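Local coordinates for protein desulfoferrodoxin (rbo) (Treponema pallidum subsp. pallidum str. Nichols, PDB 1Y07) that probably acts as a superoxide reductase, an iron-dependent oxidoreductase that reduces superoxide at a mononuclear iron centre, at residues B[81-86]-B[102-107]. Sequence-based numbering, arbitrary orientation.
Sequences VCLKTR and VTFALT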
loop_
_atom_site.group_PDB
_atom_site.type_symbol
_atom_site.label_atom_id
_atom_site.label_comp_id
_atom_site.label_asym_id
_atom_site.label_seq_id
_atom_site.Cartn_x
_atom_site.Cartn_y
_atom_site.Cartn_z
ATOM N N VAL B 81 -0.296 -9.199 -5.093
ATOM C CA VAL B 81 -1.133 -9.552 -3.968
ATOM C C VAL B 81 -1.055 -8.373 -3.001
ATOM O O VAL B 81 0.045 -7.830 -2.760
ATOM C CB VAL B 81 -0.643 -10.852 -3.249
ATOM C CG1 VAL B 81 -1.392 -11.082 -1.951
ATOM C CG2 VAL B 81 -0.755 -12.044 -4.211
ATOM N N CYS B 82 -2.200 -7.985 -2.486
ATOM C CA CYS B 82 -2.336 -6.915 -1.488
ATOM C C CYS B 82 -2.879 -7.548 -0.197
ATOM O O CYS B 82 -3.779 -8.378 -0.244
ATOM C CB CYS B 82 -3.271 -5.840 -2.023
ATOM S SG CYS B 82 -3.707 -4.546 -0.865
ATOM N N LEU B 83 -2.344 -7.152 0.941
ATOM C CA LEU B 83 -2.767 -7.620 2.235
ATOM C C LEU B 83 -3.253 -6.465 3.033
ATOM O O LEU B 83 -2.557 -5.450 3.153
ATOM C CB LEU B 83 -1.575 -8.248 2.950
ATOM C CG LEU B 83 -1.872 -9.231 4.063
ATOM C CD1 LEU B 83 -2.582 -10.415 3.590
ATOM C CD2 LEU B 83 -0.556 -9.550 4.795
ATOM N N LYS B 84 -4.476 -6.570 3.528
ATOM C CA LYS B 84 -4.942 -5.621 4.496
ATOM C C LYS B 84 -4.780 -6.277 5.871
ATOM O O LYS B 84 -5.164 -7.421 6.035
ATOM C CB LYS B 84 -6.427 -5.268 4.284
ATOM C CG LYS B 84 -6.914 -4.417 5.459
ATOM C CD LYS B 84 -8.260 -3.793 5.246
ATOM C CE LYS B 84 -9.377 -4.739 5.341
ATOM N NZ LYS B 84 -10.655 -3.983 5.198
ATOM N N THR B 85 -4.191 -5.564 6.814
ATOM C CA THR B 85 -4.019 -6.002 8.185
ATOM C C THR B 85 -4.681 -4.978 9.090
ATOM O O THR B 85 -5.147 -3.914 8.642
ATOM C CB THR B 85 -2.538 -6.172 8.569
ATOM O OG1 THR B 85 -1.881 -4.901 8.610
ATOM C CG2 THR B 85 -1.750 -6.969 7.501
ATOM N N ARG B 86 -4.717 -5.301 10.382
ATOM C CA ARG B 86 -5.303 -4.405 11.372
ATOM C C ARG B 86 -4.612 -3.057 11.394
ATOM O O ARG B 86 -5.279 -2.012 11.519
ATOM C CB ARG B 86 -5.317 -5.061 12.768
ATOM C CG ARG B 86 -6.472 -6.116 12.912
ATOM C CD ARG B 86 -6.970 -6.378 14.356
ATOM N NE ARG B 86 -8.308 -5.807 14.571
ATOM C CZ ARG B 86 -9.025 -5.914 15.705
ATOM N NH1 ARG B 86 -8.554 -6.594 16.768
ATOM N NH2 ARG B 86 -10.242 -5.350 15.781
ATOM N N VAL B 102 3.281 -15.376 -2.485
ATOM C CA VAL B 102 4.185 -14.380 -1.891
ATOM C C VAL B 102 3.953 -14.323 -0.389
ATOM O O VAL B 102 2.901 -14.680 0.079
ATOM C CB VAL B 102 3.964 -13.002 -2.566
ATOM C CG1 VAL B 102 2.665 -12.366 -2.078
ATOM C CG2 VAL B 102 5.216 -12.107 -2.443
ATOM N N THR B 103 4.948 -13.910 0.359
ATOM C CA THR B 103 4.845 -13.843 1.776
ATOM C C THR B 103 5.045 -12.388 2.229
ATOM O O THR B 103 5.840 -11.635 1.653
ATOM C CB THR B 103 5.920 -14.674 2.383
ATOM O OG1 THR B 103 5.728 -16.031 1.925
ATOM C CG2 THR B 103 5.820 -14.714 3.957
ATOM N N PHE B 104 4.310 -12.020 3.253
ATOM C CA PHE B 104 4.399 -10.732 3.887
ATOM C C PHE B 104 4.817 -10.969 5.325
ATOM O O PHE B 104 4.478 -12.005 5.886
ATOM C CB PHE B 104 3.027 -10.113 3.900
ATOM C CG PHE B 104 2.472 -9.867 2.517
ATOM C CD1 PHE B 104 1.681 -10.820 1.900
ATOM C CD2 PHE B 104 2.716 -8.692 1.864
ATOM C CE1 PHE B 104 1.149 -10.620 0.612
ATOM C CE2 PHE B 104 2.158 -8.477 0.577
ATOM C CZ PHE B 104 1.406 -9.452 -0.033
ATOM N N ALA B 105 5.482 -9.996 5.934
ATOM C CA ALA B 105 5.788 -9.999 7.357
ATOM C C ALA B 105 5.029 -8.943 8.137
ATOM O O ALA B 105 4.813 -7.809 7.600
ATOM C CB ALA B 105 7.289 -9.789 7.516
ATOM N N LEU B 106 4.608 -9.280 9.363
ATOM C CA LEU B 106 3.839 -8.433 10.251
ATOM C C LEU B 106 4.637 -8.164 11.506
ATOM O O LEU B 106 5.449 -8.992 11.926
ATOM C CB LEU B 106 2.456 -9.108 10.557
ATOM C CG LEU B 106 1.323 -8.875 9.518
ATOM C CD1 LEU B 106 1.683 -9.386 8.100
ATOM C CD2 LEU B 106 -0.021 -9.473 10.002
ATOM N N THR B 107 4.411 -7.022 12.121
ATOM C CA THR B 107 4.893 -6.748 13.443
ATOM C C THR B 107 4.020 -7.533 14.459
ATOM O O THR B 107 2.910 -7.992 14.169
ATOM C CB THR B 107 4.913 -5.295 13.766
ATOM O OG1 THR B 107 3.641 -4.699 13.449
ATOM C CG2 THR B 107 5.911 -4.562 12.843
#
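The phenyl ring of Phe104 reaches across to strand 78-85, with one face on Leu83 and its far edge on Val81. Its CG lies anti to the carbonyl carbon (chi1 -62°), and a second torsion of 92° turns one face to Leu83, whose CB sits 4.2 Å from the ring centroid and almost on the normal, a CH-pi contact. With CG anti to the backbone N, Leu83 runs past Phe104 in the opposite direction, so that its CD2 reaches the root of the aromatic side chain, 3.7 Å from Phe104 CB. The far end of the ring meets Val81 twice: CE1 of Phe104 is 3.6 Å from CG1 of Val81, and the carbonyl O of Val81 lies at the ring edge, near the ring plane, 3.5 Å from CZ of Phe104. No hydrogen bond joins the segments. Strands 78-85 and 101-105 belong to different antiparallel sheets, and their short segments run in roughly the same direction, 9.0 Å apart and 30° askew, as facing layers of the immunoglobulin-like beta-sandwich that carries the iron site of superoxide reductases. The Fe(III) ion itself lies about 12 Å from the side chain of Val81. Beyond the ring on one side, the side chains of Val81 and Val102 pass in opposite directions, with CB of Val81 3.8 Å from CG1 of Val102. Toward the other end Leu106 bridges two partners: its CD1 lies against Leu83 CD2, while its CD2 meets the methyl CG2 of Thr85 tip to tip at 3.9 Å. Thr85 thus gives its methyl to the apolar interface, and its OG1, set between the backbone N and the carbonyl carbon, hydrogen-bonds to OD2 of Asp110. Val63 of strand 60-65 packs on both Val81 and Phe104.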